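Local atomic coordinates of putative oxidoreductase yhhX (Escherichia coli K-12, PDB entry 3F4L), a protein that probably acts as an NADP-dependent oxidoreductase of the Gfo/Idh/MocA family, perhaps oxidising scyllo-inositol. Residues 75-86 with 97-108. Sequence-based numbering, arbitrary orientation.
Sequences ADSHFEYAKRAL and PFTPTLAQAKEL
Phe79 and Leu108 form the apolar centre between helices 78-86 and 102-108. These are the helices of two successive beta-alpha-beta crossovers of the Rossmann fold, which share strand 91-94. They run nearly parallel, at 11°, with their axes 10.9 Å apart. Leu108 CD1 lies obliquely to the Phe79 ring, 3.4 Å from CE1. Its other methyl, CD2, rests 3.9 Å from Ala82 CB. Leu86 CD1 continues the apolar strip past Leu108 CG, and Ala82 and Leu86 also reach Val92 of the central sheet. Phe79 has CG anti to its backbone nitrogen (chi1 174°), which carries the ring across to the second helix. There Gln104 lies over one ring face. Its CG makes a CH-pi contact 4.2 Å from the ring centroid, while NE2 sits 3.1 Å from Phe79 CG. The amide is inclined to the ring, so this is not a flat stack. Thr99 CG2 meets the ring edge. An alanine in place of Phe79 is likely to open a gap beside Leu108 and let the Gln104 side chain turn more freely.

The helix 102-108 starts after Thr101, which is the N-cap, and its OG1 accepts from Gln104 N. On the outer side, the Glu107 carboxylate meets the Phe79 ring edge at CZ and stands nearly perpendicular to the ring. Its OE2 also pairs with Lys83 NZ in a salt bridge whose hydrogen bond is weak. Toward the N-terminal ends, Ala75 CB packs tightly on CD of Pro97, which follows a cis peptide bond. Beside it, His78 bridges two loops: NE2 bonds to Thr73 O, and ND1 donates to Pro97 O at 2.7 Å, with an N-H...O angle of 159° and the oxygen near the imidazole plane.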
ATOM      1  N   ALA A  75      26.149   2.075 -17.526  1.00 33.24           N
ATOM      2  CA  ALA A  75      25.838   3.181 -16.626  1.00 33.83           C
ATOM      3  C   ALA A  75      27.059   4.015 -16.223  1.00 34.50           C
ATOM      4  O   ALA A  75      27.016   5.249 -16.246  1.00 33.28           O
ATOM      5  CB  ALA A  75      25.148   2.643 -15.372  1.00 34.09           C
ATOM      6  N   ASP A  76      28.144   3.340 -15.859  1.00 34.21           N
ATOM      7  CA  ASP A  76      29.360   4.019 -15.418  1.00 34.74           C
ATOM      8  C   ASP A  76      30.020   4.949 -16.421  1.00 33.45           C
ATOM      9  O   ASP A  76      30.908   5.720 -16.052  1.00 34.02           O
ATOM     10  CB  ASP A  76      30.402   3.003 -14.955  1.00 37.84           C
ATOM     11  CG  ASP A  76      30.050   2.378 -13.628  1.00 41.49           C
ATOM     12  OD1 ASP A  76      29.762   3.136 -12.676  1.00 43.50           O
ATOM     13  OD2 ASP A  76      30.066   1.132 -13.537  1.00 44.91           O
ATOM     14  N   SER A  77      29.610   4.885 -17.680  1.00 30.77           N
ATOM     15  CA  SER A  77      30.222   5.745 -18.681  1.00 27.81           C
ATOM     16  C   SER A  77      29.271   6.811 -19.206  1.00 27.37           C
ATOM     17  O   SER A  77      29.642   7.609 -20.068  1.00 26.59           O
ATOM     18  CB  SER A  77      30.778   4.896 -19.835  1.00 27.17           C
ATOM     19  OG  SER A  77      29.759   4.174 -20.500  1.00 25.76           O
ATOM     20  N   HIS A  78      28.052   6.843 -18.670  1.00 24.90           N
ATOM     21  CA  HIS A  78      27.065   7.822 -19.110  1.00 24.56           C
ATOM     22  C   HIS A  78      27.510   9.266 -18.930  1.00 25.22           C
ATOM     23  O   HIS A  78      27.388  10.073 -19.848  1.00 26.17           O
ATOM     24  CB  HIS A  78      25.729   7.613 -18.387  1.00 21.51           C
ATOM     25  CG  HIS A  78      24.978   6.402 -18.841  1.00 21.89           C
ATOM     26  ND1 HIS A  78      23.703   6.110 -18.402  1.00 21.20           N
ATOM     27  CD2 HIS A  78      25.326   5.402 -19.685  1.00 20.00           C
ATOM     28  CE1 HIS A  78      23.299   4.982 -18.959  1.00 21.29           C
ATOM     29  NE2 HIS A  78      24.264   4.531 -19.741  1.00 20.45           N
ATOM     30  N   PHE A  79      28.024   9.607 -17.756  1.00 26.35           N
ATOM     31  CA  PHE A  79      28.454  10.982 -17.534  1.00 25.43           C
ATOM     32  C   PHE A  79      29.546  11.389 -18.516  1.00 25.85           C
ATOM     33  O   PHE A  79      29.469  12.449 -19.147  1.00 23.78           O
ATOM     34  CB  PHE A  79      28.987  11.176 -16.116  1.00 25.70           C
ATOM     35  CG  PHE A  79      29.568  12.540 -15.885  1.00 27.27           C
ATOM     36  CD1 PHE A  79      28.737  13.647 -15.769  1.00 25.03           C
ATOM     37  CD2 PHE A  79      30.950  12.727 -15.848  1.00 27.21           C
ATOM     38  CE1 PHE A  79      29.271  14.923 -15.622  1.00 27.16           C
ATOM     39  CE2 PHE A  79      31.493  14.001 -15.701  1.00 26.61           C
ATOM     40  CZ  PHE A  79      30.653  15.100 -15.588  1.00 25.57           C
ATOM     41  N   GLU A  80      30.559  10.536 -18.631  1.00 25.38           N
ATOM     42  CA  GLU A  80      31.693  10.792 -19.510  1.00 26.19           C
ATOM     43  C   GLU A  80      31.292  10.988 -20.969  1.00 23.75           C
ATOM     44  O   GLU A  80      31.710  11.957 -21.601  1.00 22.37           O
ATOM     45  CB  GLU A  80      32.712   9.653 -19.393  1.00 29.29           C
ATOM     46  CG  GLU A  80      34.030   9.918 -20.102  1.00 36.85           C
ATOM     47  CD  GLU A  80      34.740  11.164 -19.588  1.00 39.00           C
ATOM     48  OE1 GLU A  80      35.821  11.501 -20.126  1.00 41.30           O
ATOM     49  OE2 GLU A  80      34.219  11.806 -18.648  1.00 42.58           O
ATOM     50  N   TYR A  81      30.492  10.076 -21.510  1.00 21.28           N
ATOM     51  CA  TYR A  81      30.055  10.208 -22.895  1.00 21.32           C
ATOM     52  C   TYR A  81      29.140  11.423 -23.096  1.00 20.68           C
ATOM     53  O   TYR A  81      29.245  12.128 -24.103  1.00 20.19           O
ATOM     54  CB  TYR A  81      29.328   8.944 -23.364  1.00 21.52           C
ATOM     55  CG  TYR A  81      30.246   7.797 -23.719  1.00 24.89           C
ATOM     56  CD1 TYR A  81      31.287   7.971 -24.632  1.00 23.71           C
ATOM     57  CD2 TYR A  81      30.077   6.537 -23.145  1.00 23.06           C
ATOM     58  CE1 TYR A  81      32.135   6.918 -24.964  1.00 24.70           C
ATOM     59  CE2 TYR A  81      30.920   5.475 -23.473  1.00 24.70           C
ATOM     60  CZ  TYR A  81      31.943   5.675 -24.383  1.00 25.55           C
ATOM     61  OH  TYR A  81      32.776   4.631 -24.725  1.00 25.94           O
ATOM     62  N   ALA A  82      28.230  11.658 -22.154  1.00 19.08           N
ATOM     63  CA  ALA A  82      27.313  12.793 -22.258  1.00 19.40           C
ATOM     64  C   ALA A  82      28.087  14.108 -22.286  1.00 19.85           C
ATOM     65  O   ALA A  82      27.811  14.980 -23.103  1.00 21.84           O
ATOM     66  CB  ALA A  82      26.336  12.789 -21.086  1.00 15.63           C
ATOM     67  N   LYS A  83      29.050  14.245 -21.379  1.00 22.78           N
ATOM     68  CA  LYS A  83      29.869  15.454 -21.304  1.00 23.93           C
ATOM     69  C   LYS A  83      30.675  15.651 -22.588  1.00 22.82           C
ATOM     70  O   LYS A  83      30.832  16.773 -23.072  1.00 23.00           O
ATOM     71  CB  LYS A  83      30.823  15.380 -20.108  1.00 25.23           C
ATOM     72  CG  LYS A  83      31.653  16.648 -19.892  1.00 27.68           C
ATOM     73  CD  LYS A  83      32.482  16.541 -18.623  1.00 32.50           C
ATOM     74  CE  LYS A  83      33.307  17.794 -18.390  1.00 34.70           C
ATOM     75  NZ  LYS A  83      34.016  17.702 -17.082  1.00 37.50           N
ATOM     76  N   ARG A  84      31.197  14.559 -23.137  1.00 23.50           N
ATOM     77  CA  ARG A  84      31.976  14.653 -24.363  1.00 21.67           C
ATOM     78  C   ARG A  84      31.087  15.072 -25.525  1.00 20.59           C
ATOM     79  O   ARG A  84      31.486  15.899 -26.346  1.00 20.75           O
ATOM     80  CB  ARG A  84      32.666  13.321 -24.661  1.00 25.36           C
ATOM     81  CG  ARG A  84      33.859  13.047 -23.763  1.00 27.01           C
ATOM     82  CD  ARG A  84      34.566  11.770 -24.163  1.00 32.02           C
ATOM     83  NE  ARG A  84      35.063  11.817 -25.539  1.00 36.79           N
ATOM     84  CZ  ARG A  84      35.721  10.818 -26.117  1.00 39.21           C
ATOM     85  NH1 ARG A  84      35.954   9.701 -25.438  1.00 40.55           N
ATOM     86  NH2 ARG A  84      36.160  10.935 -27.364  1.00 42.07           N
ATOM     87  N   ALA A  85      29.877  14.519 -25.588  1.00 17.78           N
ATOM     88  CA  ALA A  85      28.951  14.872 -26.659  1.00 17.68           C
ATOM     89  C   ALA A  85      28.571  16.350 -26.558  1.00 17.14           C
ATOM     90  O   ALA A  85      28.562  17.062 -27.554  1.00 16.78           O
ATOM     91  CB  ALA A  85      27.705  14.000 -26.593  1.00 15.30           C
ATOM     92  N   LEU A  86      28.266  16.824 -25.354  1.00 17.78           N
ATOM     93  CA  LEU A  86      27.901  18.231 -25.203  1.00 20.33           C
ATOM     94  C   LEU A  86      29.051  19.166 -25.606  1.00 21.43           C
ATOM     95  O   LEU A  86      28.823  20.218 -26.211  1.00 21.88           O
ATOM     96  CB  LEU A  86      27.482  18.532 -23.762  1.00 19.81           C
ATOM     97  CG  LEU A  86      26.152  17.916 -23.330  1.00 21.02           C
ATOM     98  CD1 LEU A  86      25.939  18.149 -21.842  1.00 20.57           C
ATOM     99  CD2 LEU A  86      25.018  18.519 -24.155  1.00 21.45           C
ATOM    100  N   PRO A  97      21.027   4.899 -15.877  1.00 22.55           N
ATOM    101  CA  PRO A  97      20.773   6.071 -15.035  1.00 22.07           C
ATOM    102  C   PRO A  97      21.409   7.302 -15.683  1.00 20.30           C
ATOM    103  O   PRO A  97      22.475   7.204 -16.280  1.00 19.38           O
ATOM    104  CB  PRO A  97      21.475   5.722 -13.714  1.00 22.83           C
ATOM    105  CG  PRO A  97      22.095   4.330 -13.937  1.00 21.50           C
ATOM    106  CD  PRO A  97      22.235   4.204 -15.415  1.00 21.63           C
ATOM    107  N   PHE A  98      20.749   8.447 -15.561  1.00 20.96           N
ATOM    108  CA  PHE A  98      21.238   9.703 -16.133  1.00 22.41           C
ATOM    109  C   PHE A  98      22.709   9.921 -15.785  1.00 23.70           C
ATOM    110  O   PHE A  98      23.553  10.106 -16.663  1.00 24.48           O
ATOM    111  CB  PHE A  98      20.398  10.863 -15.600  1.00 22.95           C
ATOM    112  CG  PHE A  98      20.574  12.136 -16.366  1.00 23.17           C
ATOM    113  CD1 PHE A  98      20.388  12.161 -17.746  1.00 24.70           C
ATOM    114  CD2 PHE A  98      20.921  13.309 -15.713  1.00 23.23           C
ATOM    115  CE1 PHE A  98      20.547  13.340 -18.469  1.00 24.99           C
ATOM    116  CE2 PHE A  98      21.085  14.501 -16.429  1.00 26.97           C
ATOM    117  CZ  PHE A  98      20.896  14.513 -17.809  1.00 26.88           C
ATOM    118  N   THR A  99      23.001   9.895 -14.490  1.00 22.38           N
ATOM    119  CA  THR A  99      24.360  10.060 -13.982  1.00 23.59           C
ATOM    120  C   THR A  99      24.447   9.265 -12.699  1.00 24.66           C
ATOM    121  O   THR A  99      23.420   8.895 -12.123  1.00 24.68           O
ATOM    122  CB  THR A  99      24.704  11.535 -13.649  1.00 22.12           C
ATOM    123  OG1 THR A  99      23.680  12.095 -12.815  1.00 19.32           O
ATOM    124  CG2 THR A  99      24.843  12.354 -14.922  1.00 19.60           C
ATOM    125  N   PRO A 100      25.671   8.971 -12.239  1.00 26.29           N
ATOM    126  CA  PRO A 100      25.793   8.206 -10.999  1.00 26.85           C
ATOM    127  C   PRO A 100      25.355   9.029  -9.796  1.00 26.25           C
ATOM    128  O   PRO A 100      24.886   8.475  -8.796  1.00 24.76           O
ATOM    129  CB  PRO A 100      27.288   7.873 -10.938  1.00 26.68           C
ATOM    130  CG  PRO A 100      27.703   7.867 -12.392  1.00 27.25           C
ATOM    131  CD  PRO A 100      26.976   9.084 -12.916  1.00 26.43           C
ATOM    132  N   THR A 101      25.499  10.348  -9.898  1.00 26.41           N
ATOM    133  CA  THR A 101      25.157  11.235  -8.791  1.00 26.46           C
ATOM    134  C   THR A 101      24.416  12.517  -9.150  1.00 27.19           C
ATOM    135  O   THR A 101      24.374  12.940 -10.309  1.00 27.75           O
ATOM    136  CB  THR A 101      26.420  11.648  -8.021  1.00 27.69           C
ATOM    137  OG1 THR A 101      27.145  12.624  -8.782  1.00 28.56           O
ATOM    138  CG2 THR A 101      27.308  10.445  -7.791  1.00 27.86           C
ATOM    139  N   LEU A 102      23.860  13.147  -8.120  1.00 26.62           N
ATOM    140  CA  LEU A 102      23.109  14.389  -8.257  1.00 24.91           C
ATOM    141  C   LEU A 102      24.011  15.524  -8.751  1.00 24.71           C
ATOM    142  O   LEU A 102      23.635  16.292  -9.641  1.00 21.56           O
ATOM    143  CB  LEU A 102      22.485  14.737  -6.903  1.00 27.59           C
ATOM    144  CG  LEU A 102      21.473  15.876  -6.769  1.00 29.02           C
ATOM    145  CD1 LEU A 102      20.305  15.657  -7.718  1.00 29.70           C
ATOM    146  CD2 LEU A 102      20.986  15.939  -5.318  1.00 28.92           C
ATOM    147  N   ALA A 103      25.206  15.625  -8.177  1.00 24.34           N
ATOM    148  CA  ALA A 103      26.152  16.663  -8.576  1.00 25.23           C
ATOM    149  C   ALA A 103      26.512  16.547 -10.067  1.00 25.47           C
ATOM    150  O   ALA A 103      26.501  17.542 -10.791  1.00 24.19           O
ATOM    151  CB  ALA A 103      27.416  16.579  -7.713  1.00 25.95           C
ATOM    152  N   GLN A 104      26.831  15.339 -10.528  1.00 26.07           N
ATOM    153  CA  GLN A 104      27.170  15.154 -11.938  1.00 26.64           C
ATOM    154  C   GLN A 104      26.003  15.554 -12.833  1.00 25.62           C
ATOM    155  O   GLN A 104      26.204  16.128 -13.904  1.00 24.34           O
ATOM    156  CB  GLN A 104      27.554  13.702 -12.223  1.00 27.25           C
ATOM    157  CG  GLN A 104      28.946  13.340 -11.769  1.00 29.55           C
ATOM    158  CD  GLN A 104      29.256  11.876 -11.970  1.00 31.30           C
ATOM    159  OE1 GLN A 104      28.743  11.015 -11.252  1.00 34.55           O
ATOM    160  NE2 GLN A 104      30.091  11.580 -12.955  1.00 35.11           N
ATOM    161  N   ALA A 105      24.787  15.241 -12.397  1.00 25.18           N
ATOM    162  CA  ALA A 105      23.600  15.594 -13.165  1.00 24.42           C
ATOM    163  C   ALA A 105      23.537  17.113 -13.260  1.00 24.31           C
ATOM    164  O   ALA A 105      23.334  17.676 -14.334  1.00 22.50           O
ATOM    165  CB  ALA A 105      22.352  15.065 -12.479  1.00 24.06           C
ATOM    166  N   LYS A 106      23.727  17.774 -12.125  1.00 24.97           N
ATOM    167  CA  LYS A 106      23.687  19.227 -12.094  1.00 25.96           C
ATOM    168  C   LYS A 106      24.762  19.812 -12.998  1.00 23.47           C
ATOM    169  O   LYS A 106      24.551  20.845 -13.624  1.00 21.78           O
ATOM    170  CB  LYS A 106      23.862  19.730 -10.658  1.00 27.25           C
ATOM    171  CG  LYS A 106      22.699  19.353  -9.750  1.00 29.43           C
ATOM    172  CD  LYS A 106      22.805  19.994  -8.371  1.00 28.21           C
ATOM    173  CE  LYS A 106      21.552  19.704  -7.568  1.00 28.26           C
ATOM    174  NZ  LYS A 106      21.648  20.121  -6.147  1.00 30.16           N
ATOM    175  N   GLU A 107      25.906  19.137 -13.070  1.00 23.95           N
ATOM    176  CA  GLU A 107      27.020  19.583 -13.902  1.00 26.13           C
ATOM    177  C   GLU A 107      26.687  19.449 -15.390  1.00 26.01           C
ATOM    178  O   GLU A 107      27.055  20.297 -16.206  1.00 26.21           O
ATOM    179  CB  GLU A 107      28.264  18.757 -13.584  1.00 30.06           C
ATOM    180  CG  GLU A 107      29.538  19.297 -14.199  1.00 33.94           C
ATOM    181  CD  GLU A 107      30.749  18.472 -13.812  1.00 38.99           C
ATOM    182  OE1 GLU A 107      30.823  18.050 -12.634  1.00 39.58           O
ATOM    183  OE2 GLU A 107      31.628  18.256 -14.675  1.00 39.94           O
ATOM    184  N   LEU A 108      25.989  18.374 -15.735  1.00 24.02           N
ATOM    185  CA  LEU A 108      25.592  18.122 -17.115  1.00 22.63           C
ATOM    186  C   LEU A 108      24.615  19.206 -17.597  1.00 20.32           C
ATOM    187  O   LEU A 108      24.733  19.704 -18.716  1.00 21.48           O
ATOM    188  CB  LEU A 108      24.947  16.733 -17.205  1.00 22.54           C
ATOM    189  CG  LEU A 108      25.511  15.663 -18.144  1.00 23.40           C
ATOM    190  CD1 LEU A 108      27.029  15.622 -18.106  1.00 20.39           C
ATOM    191  CD2 LEU A 108      24.927  14.318 -17.749  1.00 17.21           C
TER